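Local coordinates for protein putative histidinol-phosphate aminotransferase (PDB 3LY1) that probably catalyses pyridoxal-phosphate-dependent transamination, perhaps of histidinol phosphate, at residues N17-N22 / M338-D343; E92-I97 / G113-K118; P196-G201 / Y224-P229; V295-V300 / N326-S331. All blocks are in the same frame, centred on the assembly; numbering follows the deposited sequence. Where two conformers were deposited one is given.

From the N terminus, interaction 1 opens first and closes last: residues 17-22 meet helix 335-350 near the C terminus, across a loop of 315 residues. The other three contacts are nested inside this loop, in series, and none crosses another. Interaction 2 closes a short beta-alpha-beta loop at one outer end of the seven-stranded sheet. Interaction 3 follows, joining helix 195-199 to strand 223-226 of the same sheet, its centre about 24 Å from that of interaction 2. Interaction 4 pairs strands 294-298 and 327-331 just before the chain returns to interaction 1. Interactions 1 and 4 touch, Ile21 O lying 3.0 Å from Ser331 N, so the N-terminal segment, strand 327-331 and helix 335-350 pack together.

Interaction 1 (N17-N22 / M338-D343); sequences NPIRIN and MQWVAD
Val341 CG2 is the shared point of this contact, lying 3.8 Å from Ile19 CD1 and 4.0 Å from Ile21 CD1. Ile19 comes in obliquely with its delta methyl, which also reaches Trp340 CE3 at 3.7 Å, whereas Ile21 and Val341 approach tip to tip. A second tip-to-tip pair sets Ile21 CG2 4.2 Å from the selenium of Met338, a selenomethionine whose chain bends at both chi2 and chi3 and so brings its end toward the strand side.

The torsions explain how both isoleucines reach the helix. Ile19 holds CG1 anti to its carbonyl carbon (chi1 -69°), while Ile21 holds CG1 in the crowded position between N and the carbonyl carbon (chi1 48°); each chain is then extended to CD1. Trp340 has CG anti to the backbone N (chi1 -164°), which carries its six-membered ring to Ile19.

Further out, Ile19 and Ile21 are fixed by backbone bonds to Leu316 of strand 315-316, and the Trp340 ring meets that of Phe10. Ile21 and Met338 both pack on Ile330 of strand 327-331. The contact thus joins the N-terminal segment, paired with strand 315-316, to the C-terminal helix 335-350, consistent with the small domain of fold-type I aminotransferases.

No hydrogen bond spans the two segments. Their contact rests on the fit of largely buried aliphatic and selenium-bearing side chains, with Trp340 at the margin, while backbone polar groups of 17-22 are met by partners such as Leu316.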
loop_
_atom_site.group_PDB
_atom_site.type_symbol
_atom_site.label_atom_id
_atom_site.label_comp_id
_atom_site.label_asym_id
_atom_site.label_seq_id
_atom_site.Cartn_x
_atom_site.Cartn_y
_atom_site.Cartn_z
ATOM N N ASN A 17 -0.114 24.706 -16.438
ATOM C CA ASN A 17 0.299 23.493 -17.168
ATOM C C ASN A 17 1.841 23.457 -17.263
ATOM O O ASN A 17 2.421 23.515 -18.354
ATOM C CB ASN A 17 -0.398 23.434 -18.527
ATOM C CG ASN A 17 -0.049 22.192 -19.324
ATOM O OD1 ASN A 17 0.313 21.146 -18.775
ATOM N ND2 ASN A 17 -0.152 22.303 -20.637
ATOM N N PRO A 18 2.495 23.327 -16.088
ATOM C CA PRO A 18 3.940 23.475 -15.960
ATOM C C PRO A 18 4.707 22.271 -16.460
ATOM O O PRO A 18 4.151 21.183 -16.575
ATOM C CB PRO A 18 4.146 23.677 -14.440
ATOM C CG PRO A 18 3.057 22.920 -13.806
ATOM C CD PRO A 18 1.866 22.976 -14.797
ATOM N N ILE A 19 5.980 22.465 -16.788
ATOM C CA ILE A 19 6.900 21.335 -16.955
ATOM C C ILE A 19 7.197 20.850 -15.527
ATOM O O ILE A 19 7.604 21.648 -14.674
ATOM C CB ILE A 19 8.222 21.743 -17.647
ATOM C CG1 ILE A 19 7.975 22.119 -19.116
ATOM C CG2 ILE A 19 9.265 20.626 -17.544
ATOM C CD1 ILE A 19 9.164 22.790 -19.796
ATOM N N ARG A 20 7.009 19.552 -15.298
ATOM C CA ARG A 20 7.097 18.979 -13.960
ATOM C C ARG A 20 8.383 18.173 -13.873
ATOM O O ARG A 20 8.444 17.057 -14.359
ATOM C CB ARG A 20 5.862 18.096 -13.720
ATOM C CG ARG A 20 4.561 18.910 -13.531
ATOM C CD ARG A 20 3.290 18.068 -13.637
ATOM N NE ARG A 20 3.131 17.116 -12.522
ATOM C CZ ARG A 20 2.045 16.368 -12.323
ATOM N NH1 ARG A 20 0.996 16.460 -13.154
ATOM N NH2 ARG A 20 1.990 15.537 -11.294
ATOM N N ILE A 21 9.427 18.769 -13.292
ATOM C CA ILE A 21 10.733 18.104 -13.227
ATOM C C ILE A 21 11.165 18.203 -11.786
ATOM O O ILE A 21 12.291 18.612 -11.435
ATOM C CB ILE A 21 11.773 18.681 -14.245
ATOM C CG1 ILE A 21 11.820 20.215 -14.196
ATOM C CG2 ILE A 21 11.475 18.159 -15.690
ATOM C CD1 ILE A 21 12.842 20.846 -15.164
ATOM N N ASN A 22 10.211 17.844 -10.939
ATOM C CA ASN A 22 10.325 18.049 -9.503
ATOM C C ASN A 22 10.409 16.775 -8.652
ATOM O O ASN A 22 10.875 16.842 -7.520
ATOM C CB ASN A 22 9.194 18.963 -8.978
ATOM C CG ASN A 22 7.780 18.546 -9.422
ATOM O OD1 ASN A 22 7.584 17.713 -10.343
ATOM N ND2 ASN A 22 6.768 19.187 -8.788
HETATM N N MSE A 338 13.496 19.580 -21.965
HETATM C CA MSE A 338 14.791 19.984 -21.421
HETATM C C MSE A 338 15.465 21.025 -22.310
HETATM O O MSE A 338 16.170 21.891 -21.803
HETATM C CB MSE A 338 15.717 18.780 -21.179
HETATM C CG MSE A 338 15.257 17.897 -20.042
HETATM SE SE MSE A 338 14.375 18.868 -18.590
HETATM C CE MSE A 338 15.885 19.891 -17.860
ATOM N N GLN A 339 15.242 20.944 -23.626
ATOM C CA GLN A 339 15.655 22.028 -24.534
ATOM C C GLN A 339 14.990 23.374 -24.177
ATOM O O GLN A 339 15.630 24.425 -24.154
ATOM C CB GLN A 339 15.377 21.691 -25.999
ATOM C CG GLN A 339 15.920 22.766 -26.926
ATOM C CD GLN A 339 17.443 22.856 -26.863
ATOM O OE1 GLN A 339 18.126 21.833 -26.895
ATOM N NE2 GLN A 339 17.976 24.080 -26.755
ATOM N N TRP A 340 13.703 23.345 -23.894
ATOM C CA TRP A 340 13.004 24.553 -23.520
ATOM C C TRP A 340 13.513 25.071 -22.158
ATOM O O TRP A 340 13.733 26.305 -21.961
ATOM C CB TRP A 340 11.508 24.270 -23.466
ATOM C CG TRP A 340 10.705 25.477 -23.471
ATOM C CD1 TRP A 340 10.215 26.142 -24.572
ATOM C CD2 TRP A 340 10.296 26.217 -22.336
ATOM N NE1 TRP A 340 9.513 27.245 -24.166
ATOM C CE2 TRP A 340 9.549 27.312 -22.798
ATOM C CE3 TRP A 340 10.485 26.058 -20.966
ATOM C CZ2 TRP A 340 8.993 28.262 -21.929
ATOM C CZ3 TRP A 340 9.923 27.003 -20.093
ATOM C CH2 TRP A 340 9.186 28.089 -20.587
ATOM N N VAL A 341 13.738 24.132 -21.235
ATOM C CA VAL A 341 14.239 24.519 -19.920
ATOM C C VAL A 341 15.654 25.110 -20.035
ATOM O O VAL A 341 15.932 26.169 -19.431
ATOM C CB VAL A 341 14.207 23.370 -18.866
ATOM C CG1 VAL A 341 14.926 23.789 -17.571
ATOM C CG2 VAL A 341 12.754 23.011 -18.536
ATOM N N ALA A 342 16.528 24.405 -20.751
ATOM C CA ALA A 342 17.892 24.836 -21.009
ATOM C C ALA A 342 17.923 26.238 -21.619
ATOM O O ALA A 342 18.673 27.099 -21.178
ATOM C CB ALA A 342 18.616 23.853 -21.941
ATOM N N ASP A 343 17.094 26.492 -22.627
ATOM C CA ASP A 343 17.079 27.822 -23.171
ATOM C C ASP A 343 16.507 28.867 -22.199
ATOM O O ASP A 343 16.958 30.002 -22.225
ATOM C CB ASP A 343 16.382 27.837 -24.497
ATOM C CG ASP A 343 17.167 27.092 -25.549
ATOM O OD1 ASP A 343 18.420 27.133 -25.478
ATOM O OD2 ASP A 343 16.528 26.470 -26.412
#

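Interaction 2 (E92-I97 / G113-K118); sequences EAQLVI and GMKVTK
Ala93 O accepts two hydrogen bonds: a water donates to it over 2.5 Å, and Lys115 N reaches it weakly over 3.3 Å, with an N-H...O angle of only 126°. The same Lys115 N-H is also shared with that water, so the strands are bridged by solvent just before the regular ladder begins. From there three straighter bonds alternate between the parallel strands. Leu95 N donates to Lys115 O at 2.9 Å, Thr117 N to Leu95 O at 2.8 Å (173°, nearly along the C=O axis), and Ile97 N to Thr117 O at 3.1 Å.

Met114, a selenomethionine, bends at chi3 (58°) and lays CE along the first strand, 3.6 Å from Ala93 CB. At the other end Ile97 has CG1 in the crowded position, and its CD1 lies 3.9 Å from Val116 CG1 and 3.8 Å from Lys118 CG, whose extended chain runs alongside and ends in a salt bridge to Glu106.

The pair forms a beta-alpha-beta crossover through helix 104-111, which packs on the face of Leu95, Ile97 and Val116. Val96 and Thr117, on the other face, meet helix 129-137. Strand 143-148 borders 94-98 across from 115-119, the last strand of the sheet within this chain.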
loop_
_atom_site.group_PDB
_atom_site.type_symbol
_atom_site.label_atom_id
_atom_site.label_comp_id
_atom_site.label_asym_id
_atom_site.label_seq_id
_atom_site.Cartn_x
_atom_site.Cartn_y
_atom_site.Cartn_z
ATOM N N GLU A 92 17.784 0.137 20.928
ATOM C CA GLU A 92 19.249 0.114 21.014
ATOM C C GLU A 92 19.956 0.297 19.647
ATOM O O GLU A 92 21.161 0.565 19.602
ATOM C CB GLU A 92 19.715 -1.156 21.730
ATOM C CG GLU A 92 19.341 -1.203 23.225
ATOM C CD GLU A 92 17.837 -1.331 23.484
ATOM O OE1 GLU A 92 17.121 -1.995 22.692
ATOM O OE2 GLU A 92 17.370 -0.768 24.501
ATOM N N ALA A 93 19.198 0.210 18.551
ATOM C CA ALA A 93 19.738 0.337 17.190
ATOM C C ALA A 93 20.040 1.778 16.714
ATOM O O ALA A 93 19.424 2.775 17.152
ATOM C CB ALA A 93 18.792 -0.325 16.222
ATOM N N GLN A 94 21.023 1.885 15.833
ATOM C CA GLN A 94 21.326 3.152 15.166
ATOM C C GLN A 94 21.107 2.954 13.672
ATOM O O GLN A 94 21.291 1.853 13.165
ATOM C CB GLN A 94 22.769 3.610 15.413
ATOM C CG GLN A 94 23.831 2.781 14.703
ATOM C CD GLN A 94 25.250 3.392 14.701
ATOM O OE1 GLN A 94 26.204 2.682 14.397
ATOM N NE2 GLN A 94 25.389 4.656 15.055
ATOM N N LEU A 95 20.711 4.014 12.991
ATOM C CA LEU A 95 20.711 4.033 11.530
ATOM C C LEU A 95 21.964 4.813 11.121
ATOM O O LEU A 95 22.174 5.919 11.612
ATOM C CB LEU A 95 19.466 4.755 10.996
ATOM C CG LEU A 95 19.450 5.065 9.504
ATOM C CD1 LEU A 95 19.174 3.790 8.775
ATOM C CD2 LEU A 95 18.398 6.147 9.148
ATOM N N VAL A 96 22.765 4.238 10.236
ATOM C CA VAL A 96 23.982 4.875 9.703
ATOM C C VAL A 96 23.707 5.257 8.254
ATOM O O VAL A 96 23.354 4.398 7.427
ATOM C CB VAL A 96 25.223 3.963 9.804
ATOM C CG1 VAL A 96 26.444 4.642 9.163
ATOM C CG2 VAL A 96 25.534 3.636 11.284
ATOM N N ILE A 97 23.816 6.559 7.974
ATOM C CA ILE A 97 23.526 7.115 6.636
ATOM C C ILE A 97 24.539 8.224 6.308
ATOM O O ILE A 97 25.092 8.898 7.248
ATOM C CB ILE A 97 22.097 7.738 6.526
ATOM C CG1 ILE A 97 21.672 8.471 7.820
ATOM C CG2 ILE A 97 21.020 6.643 6.138
ATOM C CD1 ILE A 97 20.455 9.461 7.631
ATOM N N GLY A 113 12.485 5.484 17.210
ATOM C CA GLY A 113 13.217 5.929 18.413
ATOM C C GLY A 113 14.701 5.600 18.344
ATOM O O GLY A 113 15.389 5.628 19.345
HETATM N N MSE A 114 15.196 5.329 17.143
HETATM C CA MSE A 114 16.605 4.997 16.933
HETATM C C MSE A 114 17.520 6.227 16.889
HETATM O O MSE A 114 17.145 7.304 16.373
HETATM C CB MSE A 114 16.754 4.221 15.628
HETATM C CG MSE A 114 16.075 2.871 15.679
HETATM SE SE MSE A 114 16.034 2.015 13.914
HETATM C CE MSE A 114 17.994 1.980 13.538
ATOM N N LYS A 115 18.737 6.044 17.383
ATOM C CA LYS A 115 19.820 6.964 17.089
ATOM C C LYS A 115 20.029 7.042 15.580
ATOM O O LYS A 115 20.042 6.021 14.911
ATOM C CB LYS A 115 21.100 6.454 17.738
ATOM C CG LYS A 115 22.301 7.321 17.495
ATOM C CD LYS A 115 23.524 6.809 18.266
ATOM C CE LYS A 115 24.684 7.801 18.124
ATOM N NZ LYS A 115 25.745 7.481 19.116
ATOM N N VAL A 116 20.207 8.243 15.052
ATOM C CA VAL A 116 20.484 8.430 13.621
ATOM C C VAL A 116 21.874 9.035 13.512
ATOM O O VAL A 116 22.125 10.112 14.050
ATOM C CB VAL A 116 19.467 9.345 12.955
ATOM C CG1 VAL A 116 19.865 9.624 11.529
ATOM C CG2 VAL A 116 18.073 8.697 12.989
ATOM N N THR A 117 22.778 8.307 12.872
ATOM C CA THR A 117 24.181 8.680 12.792
ATOM C C THR A 117 24.488 9.063 11.349
ATOM O O THR A 117 24.568 8.196 10.467
ATOM C CB THR A 117 25.081 7.512 13.289
ATOM O OG1 THR A 117 24.778 7.225 14.662
ATOM C CG2 THR A 117 26.582 7.866 13.169
ATOM N N LYS A 118 24.622 10.367 11.103
ATOM C CA LYS A 118 24.877 10.887 9.774
ATOM C C LYS A 118 26.368 11.156 9.613
ATOM O O LYS A 118 26.999 11.729 10.511
ATOM C CB LYS A 118 24.099 12.190 9.532
ATOM C CG LYS A 118 22.613 12.011 9.379
ATOM C CD LYS A 118 21.915 13.376 9.204
ATOM C CE LYS A 118 20.425 13.200 9.361
ATOM N NZ LYS A 118 19.689 14.419 8.968
HETATM O O HOH W 1 19.203 3.638 19.529
#

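Interaction 3 (P196-G201 / Y224-P229); sequences PMITQG and YAVAHP. With EDO (1,2-ethanediol), chain H.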
loop_
_atom_site.group_PDB
_atom_site.type_symbol
_atom_site.label_atom_id
_atom_site.label_comp_id
_atom_site.label_asym_id
_atom_site.label_seq_id
_atom_site.Cartn_x
_atom_site.Cartn_y
_atom_site.Cartn_z
ATOM N N PRO A 196 23.436 -10.054 -7.094
ATOM C CA PRO A 196 24.077 -11.365 -7.071
ATOM C C PRO A 196 24.586 -11.793 -5.671
ATOM O O PRO A 196 24.660 -12.993 -5.416
ATOM C CB PRO A 196 25.210 -11.223 -8.083
ATOM C CG PRO A 196 24.720 -10.193 -9.033
ATOM C CD PRO A 196 24.021 -9.198 -8.133
HETATM N N MSE A 197 24.908 -10.853 -4.774
HETATM C CA MSE A 197 25.336 -11.230 -3.422
HETATM C C MSE A 197 24.192 -11.936 -2.655
HETATM O O MSE A 197 24.427 -12.802 -1.819
HETATM C CB MSE A 197 25.862 -10.010 -2.649
HETATM C CG MSE A 197 26.996 -9.241 -3.363
HETATM SE SE MSE A 197 28.548 -10.330 -3.755
HETATM C CE MSE A 197 28.479 -10.443 -5.702
ATOM N N ILE A 198 22.954 -11.592 -2.960
ATOM C CA ILE A 198 21.792 -12.247 -2.322
ATOM C C ILE A 198 21.552 -13.641 -2.943
ATOM O O ILE A 198 21.319 -14.647 -2.247
ATOM C CB ILE A 198 20.530 -11.366 -2.437
ATOM C CG1 ILE A 198 20.747 -10.027 -1.708
ATOM C CG2 ILE A 198 19.262 -12.133 -1.915
ATOM C CD1 ILE A 198 19.747 -8.900 -2.112
ATOM N N THR A 199 21.611 -13.701 -4.264
ATOM C CA THR A 199 21.609 -14.981 -4.976
ATOM C C THR A 199 22.662 -15.955 -4.412
ATOM O O THR A 199 22.397 -17.130 -4.309
ATOM C CB THR A 199 21.882 -14.749 -6.445
ATOM O OG1 THR A 199 20.820 -13.962 -6.966
ATOM C CG2 THR A 199 22.051 -16.059 -7.240
ATOM N N GLN A 200 23.821 -15.431 -4.019
ATOM C CA GLN A 200 24.923 -16.240 -3.500
ATOM C C GLN A 200 24.791 -16.533 -2.002
ATOM O O GLN A 200 25.649 -17.213 -1.434
ATOM C CB GLN A 200 26.272 -15.566 -3.840
ATOM C CG GLN A 200 26.511 -15.542 -5.357
ATOM C CD GLN A 200 27.587 -14.559 -5.825
ATOM O OE1 GLN A 200 27.539 -14.057 -6.967
ATOM N NE2 GLN A 200 28.566 -14.297 -4.972
ATOM N N GLY A 201 23.710 -16.040 -1.383
ATOM C CA GLY A 201 23.319 -16.432 -0.018
ATOM C C GLY A 201 23.498 -15.416 1.109
ATOM O O GLY A 201 23.301 -15.781 2.285
ATOM N N TYR A 224 9.344 -3.739 -4.637
ATOM C CA TYR A 224 9.645 -5.013 -4.006
ATOM C C TYR A 224 10.986 -4.974 -3.261
ATOM O O TYR A 224 11.811 -4.053 -3.467
ATOM C CB TYR A 224 9.595 -6.186 -5.005
ATOM C CG TYR A 224 10.577 -6.115 -6.145
ATOM C CD1 TYR A 224 10.337 -5.316 -7.248
ATOM C CD2 TYR A 224 11.755 -6.856 -6.124
ATOM C CE1 TYR A 224 11.220 -5.264 -8.311
ATOM C CE2 TYR A 224 12.668 -6.783 -7.173
ATOM C CZ TYR A 224 12.392 -6.007 -8.273
ATOM O OH TYR A 224 13.302 -5.956 -9.304
ATOM N N ALA A 225 11.136 -5.926 -2.342
ATOM C CA ALA A 225 12.409 -6.223 -1.674
ATOM C C ALA A 225 12.931 -7.598 -2.141
ATOM O O ALA A 225 12.151 -8.533 -2.436
ATOM C CB ALA A 225 12.272 -6.162 -0.161
ATOM N N VAL A 226 14.249 -7.711 -2.219
ATOM C CA VAL A 226 14.948 -8.971 -2.446
ATOM C C VAL A 226 15.875 -9.228 -1.261
ATOM O O VAL A 226 16.629 -8.326 -0.827
ATOM C CB VAL A 226 15.721 -8.967 -3.769
ATOM C CG1 VAL A 226 16.178 -10.413 -4.116
ATOM C CG2 VAL A 226 14.887 -8.305 -4.908
ATOM N N ALA A 227 15.773 -10.410 -0.647
ATOM C CA ALA A 227 16.641 -10.728 0.484
ATOM C C ALA A 227 16.623 -12.226 0.756
ATOM O O ALA A 227 15.861 -12.964 0.137
ATOM C CB ALA A 227 16.198 -9.949 1.721
ATOM N N HIS A 228 17.427 -12.677 1.720
ATOM C CA HIS A 228 17.358 -14.076 2.146
ATOM C C HIS A 228 15.922 -14.319 2.641
ATOM O O HIS A 228 15.296 -13.402 3.158
ATOM C CB HIS A 228 18.377 -14.334 3.262
ATOM C CG HIS A 228 18.511 -15.780 3.655
ATOM N ND1 HIS A 228 17.844 -16.326 4.736
ATOM C CD2 HIS A 228 19.291 -16.766 3.155
ATOM C CE1 HIS A 228 18.177 -17.603 4.852
ATOM N NE2 HIS A 228 19.048 -17.897 3.897
ATOM N N PRO A 229 15.392 -15.544 2.492
ATOM C CA PRO A 229 14.028 -15.740 2.975
ATOM C C PRO A 229 13.765 -15.419 4.436
ATOM O O PRO A 229 12.670 -14.998 4.727
ATOM C CB PRO A 229 13.777 -17.214 2.715
ATOM C CG PRO A 229 14.553 -17.487 1.521
ATOM C CD PRO A 229 15.863 -16.720 1.730
HETATM C C1 EDO H . 11.890 -4.498 -11.828
HETATM O O1 EDO H . 13.104 -3.979 -11.295
HETATM C C2 EDO H . 12.217 -5.742 -12.637
HETATM O O2 EDO H . 12.650 -5.322 -13.925
#
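Van der Waals packing of Ile198 against the backbone of Val226 and Ala227 carries this contact. Ile198 CD1 sits 3.4 Å from Val226 O, and Ile198 CG2 lies 3.8 Å from Ala227 C. One apolar side-chain pair adds to this, Ile198 CG2 to Val226 CG1 at 4.2 Å. CG2 stands anti to the backbone N and CG1 anti to the carbonyl carbon (chi1 -62°), so CD1 meets Val226 O and CG2 the Ala227 backbone. On the sheet, Ile198 also packs on Leu207 of strand 205-210.

Hydrogen bonds do not span the segments; they shape each one. Gln200 N to Pro196 O and Gly201 N to Ile198 O, each 2.9 Å, belong to the last helical turn, and Gly201, with phi 108°, ends it in a Schellman motif. His228 is the N-cap of helix 229-235, its side chain capping a backbone N just beyond Pro229; separately, ND1 bonds Thr230 OG1.

A 1,2-ethanediol, probably from the crystallisation liquor, meets the Tyr224 ring at its edge and hydrogen-bonds through O1 to Tyr224 OH at 2.8 Å. His64 is bonded to the same hydroxyl.

Strand 223-226 runs antiparallel to both its neighbours, 71-74 and 205-210, in an otherwise parallel sheet, as in the large domain of fold-type I pyridoxal-phosphate enzymes.

Interaction 4 (V295-V300 / N326-S331); sequences VFHQLV and NWCRIS
Strands 294-298 and 327-331 pair as an antiparallel ladder, their short segments inclined at 153°. Val295 with Ile330 and His297 with Cys328 are hydrogen-bonded pairs, the latter closed by His297 N to Cys328 O at 3.0 Å and Cys328 N to His297 O at 2.8 Å. Beyond the strand, Leu299 N adds a bond to Asn326 O.

On the face of the hydrogen-bonded pairs, Cys328 SG lies over one face of the His297 imidazole, 3.4 Å from its centroid, while Ile330 CG1 comes to the ring's edge, 3.6 Å from His297 NE2. His297 CG takes the crowded position (chi1 75°), and His297 ND1 donates to Gln298 O at 2.9 Å, which helps fix the ring's rotation. Leu299 CD1 also reaches the sulfur.

Such a C-terminal ladder belongs to the small domain of fold-type I aminotransferases, here backed by helix 259-283, where Leu276 and Leu280 meet Val295, His297 and Ile330.

The other face carries Phe296, Gln298, Trp327 and Arg329. Trp327 CB lies over the Phe296 ring, 3.9 Å from its centroid, a CH-pi contact; the rings themselves are nearly parallel but slid apart. Gln298 CB sits over the face of the Trp327 six-membered ring, a second CH-pi contact, almost on its normal (8°) and 3.9 Å from the centroid. Arg329 CB meets the edge of Phe296, but its guanidinium leads away to Asn152, which binds pyridoxal phosphate, and to a bound citrate, consistent with the substrate-binding arginine of this family.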
loop_
_atom_site.group_PDB
_atom_site.type_symbol
_atom_site.label_atom_id
_atom_site.label_comp_id
_atom_site.label_asym_id
_atom_site.label_seq_id
_atom_site.Cartn_x
_atom_site.Cartn_y
_atom_site.Cartn_z
ATOM N N VAL A 295 19.638 15.653 -12.187
ATOM C CA VAL A 295 20.975 16.216 -12.099
ATOM C C VAL A 295 21.003 17.153 -10.902
ATOM O O VAL A 295 20.029 17.924 -10.648
ATOM C CB VAL A 295 21.366 16.984 -13.413
ATOM C CG1 VAL A 295 22.733 17.785 -13.247
ATOM C CG2 VAL A 295 21.410 16.059 -14.608
ATOM N N PHE A 296 22.081 17.057 -10.136
ATOM C CA PHE A 296 22.282 17.918 -8.996
ATOM C C PHE A 296 23.329 18.924 -9.447
ATOM O O PHE A 296 24.415 18.544 -9.862
ATOM C CB PHE A 296 22.736 17.091 -7.789
ATOM C CG PHE A 296 22.443 17.717 -6.441
ATOM C CD1 PHE A 296 21.140 17.993 -6.045
ATOM C CD2 PHE A 296 23.473 17.916 -5.528
ATOM C CE1 PHE A 296 20.865 18.509 -4.766
ATOM C CE2 PHE A 296 23.199 18.440 -4.234
ATOM C CZ PHE A 296 21.908 18.728 -3.869
ATOM N N HIS A 297 22.972 20.201 -9.461
ATOM C CA HIS A 297 23.918 21.265 -9.840
ATOM C C HIS A 297 23.905 22.455 -8.891
ATOM O O HIS A 297 22.941 22.664 -8.121
ATOM C CB HIS A 297 23.730 21.707 -11.283
ATOM C CG HIS A 297 22.528 22.576 -11.550
ATOM N ND1 HIS A 297 22.548 23.944 -11.378
ATOM C CD2 HIS A 297 21.309 22.284 -12.073
ATOM C CE1 HIS A 297 21.385 24.457 -11.772
ATOM N NE2 HIS A 297 20.613 23.469 -12.202
ATOM N N GLN A 298 25.000 23.213 -8.967
ATOM C CA GLN A 298 25.238 24.329 -8.085
ATOM C C GLN A 298 24.538 25.574 -8.598
ATOM O O GLN A 298 24.221 25.679 -9.786
ATOM C CB GLN A 298 26.751 24.577 -7.966
ATOM C CG GLN A 298 27.150 25.336 -6.721
ATOM C CD GLN A 298 28.670 25.550 -6.625
ATOM O OE1 GLN A 298 29.445 24.698 -7.025
ATOM N NE2 GLN A 298 29.076 26.696 -6.097
ATOM N N LEU A 299 24.245 26.483 -7.675
ATOM C CA LEU A 299 23.685 27.785 -8.007
ATOM C C LEU A 299 24.545 28.882 -7.421
ATOM O O LEU A 299 25.154 28.699 -6.350
ATOM C CB LEU A 299 22.270 27.927 -7.468
ATOM C CG LEU A 299 21.227 27.036 -8.123
ATOM C CD1 LEU A 299 19.892 27.042 -7.343
ATOM C CD2 LEU A 299 21.041 27.469 -9.606
ATOM N N VAL A 300 24.578 30.023 -8.108
ATOM C CA VAL A 300 25.196 31.230 -7.574
ATOM C C VAL A 300 24.141 32.223 -7.032
ATOM O O VAL A 300 24.483 33.119 -6.257
ATOM C CB VAL A 300 26.211 31.861 -8.584
ATOM C CG1 VAL A 300 27.386 30.883 -8.797
ATOM C CG2 VAL A 300 25.589 32.167 -9.897
ATOM N N ASN A 326 23.125 25.458 -1.556
ATOM C CA ASN A 326 23.346 26.237 -2.777
ATOM C C ASN A 326 23.300 25.344 -4.027
ATOM O O ASN A 326 23.933 25.652 -5.046
ATOM C CB ASN A 326 24.681 27.011 -2.703
ATOM C CG ASN A 326 24.732 28.030 -1.552
ATOM O OD1 ASN A 326 23.721 28.341 -0.924
ATOM N ND2 ASN A 326 25.928 28.547 -1.279
ATOM N N TRP A 327 22.542 24.245 -3.935
ATOM C CA TRP A 327 22.428 23.237 -5.017
ATOM C C TRP A 327 20.961 22.984 -5.293
ATOM O O TRP A 327 20.112 23.167 -4.391
ATOM C CB TRP A 327 23.130 21.929 -4.624
ATOM C CG TRP A 327 24.631 22.057 -4.580
ATOM C CD1 TRP A 327 25.368 22.746 -3.645
ATOM C CD2 TRP A 327 25.574 21.523 -5.512
ATOM N NE1 TRP A 327 26.706 22.652 -3.941
ATOM C CE2 TRP A 327 26.856 21.914 -5.084
ATOM C CE3 TRP A 327 25.463 20.737 -6.660
ATOM C CZ2 TRP A 327 28.001 21.560 -5.772
ATOM C CZ3 TRP A 327 26.607 20.394 -7.348
ATOM C CH2 TRP A 327 27.868 20.801 -6.891
ATOM N N CYS A 328 20.657 22.601 -6.523
ATOM C CA CYS A 328 19.307 22.225 -6.892
ATOM C C CYS A 328 19.290 20.884 -7.646
ATOM O O CYS A 328 20.204 20.552 -8.406
ATOM C CB CYS A 328 18.610 23.313 -7.728
ATOM S SG CYS A 328 19.458 23.774 -9.238
ATOM N N ARG A 329 18.229 20.124 -7.416
ATOM C CA ARG A 329 18.031 18.876 -8.089
ATOM C C ARG A 329 16.981 19.113 -9.144
ATOM O O ARG A 329 15.837 19.524 -8.831
ATOM C CB ARG A 329 17.547 17.785 -7.111
ATOM C CG ARG A 329 17.556 16.393 -7.797
ATOM C CD ARG A 329 16.773 15.334 -6.979
ATOM N NE ARG A 329 15.344 15.657 -7.001
ATOM C CZ ARG A 329 14.438 15.128 -6.201
ATOM N NH1 ARG A 329 14.800 14.258 -5.263
ATOM N NH2 ARG A 329 13.171 15.502 -6.316
ATOM N N ILE A 330 17.377 18.898 -10.393
ATOM C CA ILE A 330 16.536 19.122 -11.532
ATOM C C ILE A 330 16.217 17.766 -12.140
ATOM O O ILE A 330 17.114 17.098 -12.628
ATOM C CB ILE A 330 17.281 19.920 -12.633
ATOM C CG1 ILE A 330 17.811 21.248 -12.111
ATOM C CG2 ILE A 330 16.377 20.108 -13.844
ATOM C CD1 ILE A 330 16.759 22.184 -11.522
ATOM N N SER A 331 14.965 17.323 -12.106
ATOM C CA SER A 331 14.640 16.047 -12.788
ATOM C C SER A 331 14.733 16.167 -14.314
ATOM O O SER A 331 14.554 17.236 -14.919
ATOM C CB SER A 331 13.267 15.458 -12.346
ATOM O OG SER A 331 13.126 15.559 -10.908
#